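Local coordinates for flavin reductase domain protein, FMN-binding (Shewanella baltica, PDB 3HMZ), which binds flavin mononucleotide and is probably an oxidoreductase of the flavin reductase kind that uses NAD or NADP, at residues G40-M45 and V113-M118; G97-A102 and L109-E114; C135-I138 and N143-Q146. All blocks are in the same frame, centred on the assembly; numbering follows the deposited sequence. Where two conformers were deposited one is given.

Overall arrangement
All three contacts lie within the flavin reductase-like, FMN-binding domain. Contacts 1 and 2 are neighbours, their centres about 10 Å apart: they share Val113 and Glu114, meet where Leu101 packs on Ile41, Asp42 and Asn43, and both touch the flavin. Helix 107-111, in contact 2, runs on to strand 115-116, in contact 1. Contact 3 comes later in the chain and stands apart, its centre about 21 Å from that of contact 1 and about 23 Å from that of contact 2. Strands 41-55 and 131-138 nevertheless belong to one antiparallel sheet, which thus joins the cofactor side of the fold to a region reaching the second subunit.

Contact 1. Residues G40-M45 and V113-M118; sequences GIDNVM and VELFEM. With FMN (flavin mononucleotide), chain B.
On the phosphate side of the FMN site, strand 41-55 of the main antiparallel sheet meets the chain around strand 115-116 through Asp42 and Val44 on one side and Val113 and Leu115 on the other. No hydrogen bond joins the two segments. Methyl CG2 of Val44 touches both neighbours, 3.9 Å from Val113 CG1 and 4.0 Å from Leu115 CD2. Val44 has CG1 anti to its own nitrogen (chi1 -180°), which leaves CG2 beside that nitrogen and facing the opposing segment. Leu115 CD1 runs past Asp42, 3.6 Å from Asp42 CB and 3.7 Å from Asp42 OD2. The carboxylate itself is engaged by Arg37, with which OD1 forms a salt bridge; Glu117 OE2 bridges to the same guanidinium group. Leu108 and Val126 add further apolar contacts to Val44 and Leu115. Alternation along the strand turns Asn43 the other way, where its ND2 donates a nearly straight hydrogen bond (173°) to FMN O1P at 2.8 Å. Met45, present as selenomethionine, bends at chi3 and brings CE to 3.3 Å from FMN C2. One strand therefore has two chemistries: methyl packing and a salt-bridged carboxylate on one side, and on the other an amide N-H bonded to the phosphate. Arg37 probably offsets the mutual repulsion of the Asp42 and Glu117 carboxylates.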
# COMPACT_ATOMS: atom_id res chain seq x y z
N GLY A 40 2.22 12.24 27.63
CA GLY A 40 3.63 11.93 27.81
C GLY A 40 4.13 10.52 27.62
O GLY A 40 5.32 10.27 27.82
N ILE A 41 3.25 9.61 27.21
CA ILE A 41 3.60 8.21 27.02
C ILE A 41 3.64 7.99 25.50
O ILE A 41 2.74 8.41 24.78
CB ILE A 41 2.55 7.25 27.63
CG1 ILE A 41 2.33 7.56 29.14
CG2 ILE A 41 2.98 5.80 27.39
CD1 ILE A 41 3.58 7.32 29.98
N ASP A 42 4.68 7.32 25.05
CA ASP A 42 4.89 7.01 23.63
C ASP A 42 4.55 5.57 23.32
O ASP A 42 4.65 4.68 24.16
CB ASP A 42 6.37 7.28 23.28
CG ASP A 42 6.73 8.74 23.32
OD1 ASP A 42 5.93 9.56 22.88
OD2 ASP A 42 7.85 9.10 23.73
N ASN A 43 4.17 5.34 22.07
CA ASN A 43 3.94 4.02 21.60
C ASN A 43 4.26 3.90 20.11
O ASN A 43 4.30 4.90 19.40
CB ASN A 43 2.51 3.54 21.83
CG ASN A 43 2.39 2.04 21.85
OD1 ASN A 43 3.37 1.32 22.05
ND2 ASN A 43 1.16 1.55 21.65
N VAL A 44 4.55 2.68 19.71
CA VAL A 44 4.83 2.33 18.33
C VAL A 44 4.14 0.98 18.05
O VAL A 44 4.22 0.06 18.85
CB VAL A 44 6.36 2.19 18.07
CG1 VAL A 44 6.65 1.82 16.56
CG2 VAL A 44 7.16 3.43 18.55
N MSE A 45 3.50 0.87 16.88
CA MSE A 45 2.98 -0.40 16.36
C MSE A 45 3.33 -0.52 14.87
O MSE A 45 3.77 0.45 14.26
CB MSE A 45 1.46 -0.50 16.53
CG MSE A 45 0.66 0.56 15.78
SE MSE A 45 -1.23 0.25 15.82
CE MSE A 45 -1.54 -0.32 14.01
N VAL A 113 13.08 -0.48 20.49
CA VAL A 113 12.74 0.75 19.83
C VAL A 113 13.43 1.93 20.50
O VAL A 113 13.18 2.20 21.68
CB VAL A 113 11.23 1.01 19.87
CG1 VAL A 113 10.86 2.38 19.25
CG2 VAL A 113 10.48 -0.15 19.15
N GLU A 114 14.24 2.65 19.73
CA GLU A 114 14.91 3.88 20.15
C GLU A 114 14.16 5.04 19.51
O GLU A 114 13.98 5.06 18.30
CB GLU A 114 16.38 3.89 19.74
CG GLU A 114 17.09 5.19 20.05
CD GLU A 114 18.47 5.22 19.50
OE1 GLU A 114 19.16 4.21 19.60
OE2 GLU A 114 18.87 6.29 18.98
N LEU A 115 13.70 5.98 20.32
CA LEU A 115 12.94 7.12 19.86
C LEU A 115 13.77 8.43 19.87
O LEU A 115 14.71 8.59 20.66
CB LEU A 115 11.70 7.37 20.73
CG LEU A 115 10.70 6.22 20.77
CD1 LEU A 115 9.61 6.53 21.79
CD2 LEU A 115 10.13 5.93 19.38
N PHE A 116 13.37 9.36 19.02
CA PHE A 116 13.91 10.70 18.99
C PHE A 116 12.83 11.69 18.67
O PHE A 116 11.72 11.32 18.29
CB PHE A 116 15.10 10.82 18.02
CG PHE A 116 14.74 10.71 16.53
CD1 PHE A 116 14.57 9.49 15.90
CD2 PHE A 116 14.57 11.85 15.75
CE1 PHE A 116 14.26 9.40 14.54
CE2 PHE A 116 14.28 11.79 14.39
CZ PHE A 116 14.13 10.54 13.78
N GLU A 117 13.14 12.97 18.82
CA GLU A 117 12.21 14.07 18.54
C GLU A 117 12.77 14.93 17.43
O GLU A 117 13.99 15.07 17.29
CB GLU A 117 11.96 14.89 19.79
CG GLU A 117 11.17 14.07 20.82
CD GLU A 117 10.83 14.84 22.07
OE1 GLU A 117 11.50 15.85 22.37
OE2 GLU A 117 9.94 14.38 22.81
N MSE A 118 11.87 15.55 16.68
CA MSE A 118 12.31 16.29 15.49
C MSE A 118 11.43 17.44 15.12
O MSE A 118 10.24 17.28 15.20
CB MSE A 118 12.25 15.30 14.27
CG MSE A 118 13.35 15.58 13.38
SE MSE A 118 13.70 14.72 11.79
CE MSE A 118 12.46 13.25 11.64
N1 FMN B . -2.77 -3.46 13.12
C2 FMN B . -3.61 -2.52 12.58
O2 FMN B . -4.51 -2.05 13.27
N3 FMN B . -3.40 -2.10 11.27
C4 FMN B . -2.42 -2.60 10.48
O4 FMN B . -2.32 -2.18 9.30
C4A FMN B . -1.59 -3.58 11.04
N5 FMN B . -0.55 -4.13 10.30
C5A FMN B . 0.41 -4.95 10.88
C6 FMN B . 1.55 -5.35 10.16
C7 FMN B . 2.50 -6.18 10.73
C7M FMN B . 3.72 -6.59 9.96
C8 FMN B . 2.32 -6.63 12.04
C8M FMN B . 3.32 -7.55 12.70
C9 FMN B . 1.19 -6.22 12.74
C9A FMN B . 0.22 -5.39 12.21
N10 FMN B . -0.91 -4.95 12.90
C10 FMN B . -1.76 -4.01 12.35
C1' FMN B . -1.12 -5.29 14.35
C2' FMN B . -0.62 -4.23 15.35
O2' FMN B . 0.68 -3.73 15.00
C3' FMN B . -0.60 -4.92 16.71
O3' FMN B . -1.94 -5.23 17.08
C4' FMN B . 0.17 -4.14 17.79
O4' FMN B . 0.50 -5.08 18.82
C5' FMN B . -0.58 -2.97 18.39
O5' FMN B . 0.24 -2.41 19.42
P FMN B . -0.39 -1.39 20.47
O1P FMN B . 0.74 -1.21 21.48
O2P FMN B . -0.79 -0.12 19.78
O3P FMN B . -1.60 -2.03 21.09

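Contact 2. Residues G97-A102 and L109-E114; sequences GSQSLA and LNCGVE. With FMN (flavin mononucleotide), chain B; EDO (1,2-ethanediol), chain F.
Van der Waals contact between Gln99, in the loop after helix 90-96, and Cys111, of helix 107-111, directly joins the loop lining the FMN pocket to the helix beside it. Gln99 was modelled in two conformers; in the one described, Gln99 OE1 approaches Cys111 SG to 3.4 Å and Asn110 CB to 4.0 Å. With chi2 at 175° the glutamine chain is extended, carrying its amide across to the helix. Hydrogen bonding between the segments passes, in this conformer, through a water, which accepts from Gln99 NE2 at 2.8 Å and donates to Asn110 O at 3.0 Å. Bonds to the cofactor come from the loop: Gln99 O accepts from FMN O4' at 2.8 Å, Ser100 OG donates to phosphate oxygen O3P at 2.6 Å, and Leu101 N donates to O1P at 2.8 Å. Lys107 NZ adds another hydrogen bond to FMN. Within the backbone, Ser100 OG accepts from Ala102 N, an ST turn that fixes the hydroxyl oxygen, and Gly112, with positive phi, follows the helix in a Schellman motif. Gln99 thus works in two directions, its carbonyl holding the ribityl chain and its amide reaching the helix through water, while neutral donors from the next two residues hold the phosphate.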
# COMPACT_ATOMS: atom_id res chain seq x y z
N GLY A 97 4.45 -5.14 16.26
CA GLY A 97 3.19 -5.59 15.73
C GLY A 97 2.65 -6.87 16.35
O GLY A 97 1.62 -7.38 15.89
N SER A 98 3.34 -7.39 17.37
CA SER A 98 2.97 -8.64 18.03
C SER A 98 2.80 -8.50 19.54
O SER A 98 2.52 -9.49 20.22
CB SER A 98 4.03 -9.69 17.72
OG SER A 98 4.19 -9.92 16.35
N GLN A 99 2.96 -7.28 20.06
CA GLN A 99 2.89 -6.95 21.48
C GLN A 99 2.13 -5.65 21.64
O GLN A 99 2.38 -4.74 20.86
CB GLN A 99 4.33 -6.75 21.99
CG GLN A 99 5.21 -7.99 21.88
CD GLN A 99 6.66 -7.77 22.27
OE1 GLN A 99 6.97 -6.94 23.11
NE2 GLN A 99 7.56 -8.52 21.64
N SER A 100 1.27 -5.52 22.65
CA SER A 100 0.56 -4.27 22.91
C SER A 100 1.11 -3.60 24.14
O SER A 100 1.42 -4.27 25.15
CB SER A 100 -0.95 -4.49 23.12
OG SER A 100 -1.63 -3.25 23.41
N LEU A 101 1.22 -2.28 24.07
CA LEU A 101 1.61 -1.47 25.21
C LEU A 101 0.64 -1.66 26.37
O LEU A 101 1.04 -1.53 27.52
CB LEU A 101 1.66 0.01 24.83
CG LEU A 101 2.17 1.00 25.89
CD1 LEU A 101 3.62 0.72 26.26
CD2 LEU A 101 1.98 2.39 25.39
N ALA A 102 -0.63 -1.98 26.08
CA ALA A 102 -1.61 -2.24 27.17
C ALA A 102 -1.16 -3.41 28.09
O ALA A 102 -1.54 -3.45 29.28
CB ALA A 102 -2.99 -2.55 26.57
N LEU A 109 11.18 -0.70 25.21
CA LEU A 109 12.50 -1.26 25.52
C LEU A 109 12.53 -2.76 25.18
O LEU A 109 13.56 -3.25 24.71
CB LEU A 109 13.04 -0.90 26.93
CG LEU A 109 12.61 -1.56 28.23
CD1 LEU A 109 12.84 -3.08 28.25
CD2 LEU A 109 13.31 -0.96 29.39
N ASN A 110 11.42 -3.49 25.35
CA ASN A 110 11.34 -4.91 24.97
C ASN A 110 11.52 -5.17 23.49
O ASN A 110 12.11 -6.17 23.08
CB ASN A 110 9.96 -5.50 25.34
CG ASN A 110 9.68 -5.47 26.82
OD1 ASN A 110 10.57 -5.26 27.69
ND2 ASN A 110 8.39 -5.65 27.12
N CYS A 111 11.02 -4.25 22.67
CA CYS A 111 11.02 -4.38 21.22
C CYS A 111 12.28 -3.76 20.59
O CYS A 111 12.46 -3.88 19.39
CB CYS A 111 9.76 -3.73 20.63
SG CYS A 111 8.21 -4.60 20.98
N GLY A 112 13.15 -3.12 21.38
CA GLY A 112 14.40 -2.51 20.87
C GLY A 112 14.16 -1.21 20.13
O GLY A 112 14.96 -0.85 19.28
N VAL A 113 13.08 -0.48 20.49
CA VAL A 113 12.74 0.75 19.83
C VAL A 113 13.43 1.93 20.50
O VAL A 113 13.18 2.20 21.68
CB VAL A 113 11.23 1.01 19.87
CG1 VAL A 113 10.86 2.38 19.25
CG2 VAL A 113 10.48 -0.15 19.15
N GLU A 114 14.24 2.65 19.73
CA GLU A 114 14.91 3.88 20.15
C GLU A 114 14.16 5.04 19.51
O GLU A 114 13.98 5.06 18.30
CB GLU A 114 16.38 3.89 19.74
CG GLU A 114 17.09 5.19 20.05
CD GLU A 114 18.47 5.22 19.50
OE1 GLU A 114 19.16 4.21 19.60
OE2 GLU A 114 18.87 6.29 18.98
N1 FMN B . -2.77 -3.46 13.12
C2 FMN B . -3.61 -2.52 12.58
O2 FMN B . -4.51 -2.05 13.27
N3 FMN B . -3.40 -2.10 11.27
C4 FMN B . -2.42 -2.60 10.48
O4 FMN B . -2.32 -2.18 9.30
C4A FMN B . -1.59 -3.58 11.04
N5 FMN B . -0.55 -4.13 10.30
C5A FMN B . 0.41 -4.95 10.88
C6 FMN B . 1.55 -5.35 10.16
C7 FMN B . 2.50 -6.18 10.73
C7M FMN B . 3.72 -6.59 9.96
C8 FMN B . 2.32 -6.63 12.04
C8M FMN B . 3.32 -7.55 12.70
C9 FMN B . 1.19 -6.22 12.74
C9A FMN B . 0.22 -5.39 12.21
N10 FMN B . -0.91 -4.95 12.90
C10 FMN B . -1.76 -4.01 12.35
C1' FMN B . -1.12 -5.29 14.35
C2' FMN B . -0.62 -4.23 15.35
O2' FMN B . 0.68 -3.73 15.00
C3' FMN B . -0.60 -4.92 16.71
O3' FMN B . -1.94 -5.23 17.08
C4' FMN B . 0.17 -4.14 17.79
O4' FMN B . 0.50 -5.08 18.82
C5' FMN B . -0.58 -2.97 18.39
O5' FMN B . 0.24 -2.41 19.42
P FMN B . -0.39 -1.39 20.47
O1P FMN B . 0.74 -1.21 21.48
O2P FMN B . -0.79 -0.12 19.78
O3P FMN B . -1.60 -2.03 21.09
C1 EDO F . 16.12 -5.56 17.83
O1 EDO F . 16.68 -4.93 19.00
C2 EDO F . 14.68 -5.12 17.66
O2 EDO F . 13.83 -5.86 18.52
O HOH W 1 10.21 -8.41 22.64

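Contact 3. Residues C135-I138 and N143-Q146; sequences CKLI and NQLQ
The backbones of strand 131-138 and helix 141-147 stay well apart, with the CA atoms of Ile138 and Gln144, the nearest pair, 10.6 Å from each other. The distance is bridged mainly by the Gln144 side chain, whose CG lies anti to its carbonyl carbon (chi1 -66°) and whose chain then runs extended, chi2 165°, toward the strand. Leu137 reaches out from the opposite direction, and its methyl CD1 comes to 4.0 Å from Gln144 OE1, a loose apolar-to-polar touch. Gln144 OE1 also stands 4.1 Å from Ile138 O. A water joins these two acceptors: it donates to Ile138 O at 2.8 Å and to Gln144 OE1 at 2.7 Å, using both its hydrogens, which probably eases the repulsion between the two oxygens. Gln144 OE1 also accepts from the backbone N of Glu140, in the turn that links strand to helix, so two donors hold this one oxygen. The amide thereby ties the helix both to its own connecting turn and, through water, to Ile138. These segments also reach the second subunit: Asn143 ND2 hydrogen-bonds Asn143 OD1 of that subunit, and Ile138 packs on its Tyr147. Phe150 of strand 149-160 touches both Leu137 and Gln144. Strand 131-138 lies between strands 79-84 and 149-160 in the main antiparallel sheet, with helix 141-147 beside it.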
# COMPACT_ATOMS: atom_id res chain seq x y z
N CYS A 135 2.07 13.54 10.97
CA CYS A 135 0.68 13.51 10.53
C CYS A 135 -0.27 14.12 11.55
O CYS A 135 -0.14 13.92 12.75
CB CYS A 135 0.24 12.07 10.31
SG CYS A 135 1.18 11.19 9.04
N LYS A 136 -1.22 14.89 11.02
CA LYS A 136 -2.27 15.52 11.80
C LYS A 136 -3.58 14.86 11.37
O LYS A 136 -3.98 14.97 10.21
CB LYS A 136 -2.34 17.02 11.54
CG LYS A 136 -3.43 17.77 12.36
CD LYS A 136 -3.46 19.21 11.95
CE LYS A 136 -4.48 19.95 12.81
NZ LYS A 136 -4.63 21.37 12.34
N LEU A 137 -4.23 14.21 12.31
CA LEU A 137 -5.51 13.57 12.07
C LEU A 137 -6.58 14.55 11.56
O LEU A 137 -6.70 15.66 12.08
CB LEU A 137 -6.04 12.90 13.35
CG LEU A 137 -7.35 12.08 13.28
CD1 LEU A 137 -7.19 10.85 12.35
CD2 LEU A 137 -7.83 11.69 14.68
N ILE A 138 -7.32 14.13 10.56
CA ILE A 138 -8.54 14.83 10.09
C ILE A 138 -9.68 13.97 10.64
O ILE A 138 -9.98 12.92 10.07
CB ILE A 138 -8.61 14.93 8.58
CG1 ILE A 138 -7.42 15.69 8.03
CG2 ILE A 138 -10.00 15.63 8.18
CD1 ILE A 138 -7.34 15.69 6.54
N ASN A 143 -15.98 6.99 9.47
CA ASN A 143 -14.90 6.13 8.92
C ASN A 143 -14.17 5.40 10.04
O ASN A 143 -13.86 4.20 9.94
CB ASN A 143 -13.85 6.95 8.16
CG ASN A 143 -14.27 7.38 6.79
OD1 ASN A 143 -15.22 6.85 6.22
ND2 ASN A 143 -13.51 8.32 6.22
N GLN A 144 -13.91 6.13 11.13
CA GLN A 144 -13.15 5.54 12.23
C GLN A 144 -13.91 4.44 12.98
O GLN A 144 -13.35 3.41 13.38
CB GLN A 144 -12.65 6.66 13.17
CG GLN A 144 -11.63 7.57 12.49
CD GLN A 144 -11.35 8.89 13.20
OE1 GLN A 144 -11.02 9.87 12.55
NE2 GLN A 144 -11.51 8.91 14.54
N LEU A 145 -15.23 4.64 13.14
CA LEU A 145 -16.05 3.66 13.82
C LEU A 145 -16.40 2.46 12.94
O LEU A 145 -16.23 1.29 13.35
CB LEU A 145 -17.36 4.34 14.28
CG LEU A 145 -18.33 3.45 15.08
CD1 LEU A 145 -17.69 2.90 16.34
CD2 LEU A 145 -19.63 4.28 15.38
N GLN A 146 -16.89 2.77 11.74
CA GLN A 146 -17.37 1.73 10.81
C GLN A 146 -16.27 0.92 10.14
O GLN A 146 -16.41 -0.28 9.97
CB GLN A 146 -18.27 2.34 9.73
CG GLN A 146 -19.52 3.01 10.28
CD GLN A 146 -20.33 2.06 11.11
OE1 GLN A 146 -20.43 0.89 10.81
NE2 GLN A 146 -20.93 2.59 12.18
O HOH W 2 -9.90 10.16 10.06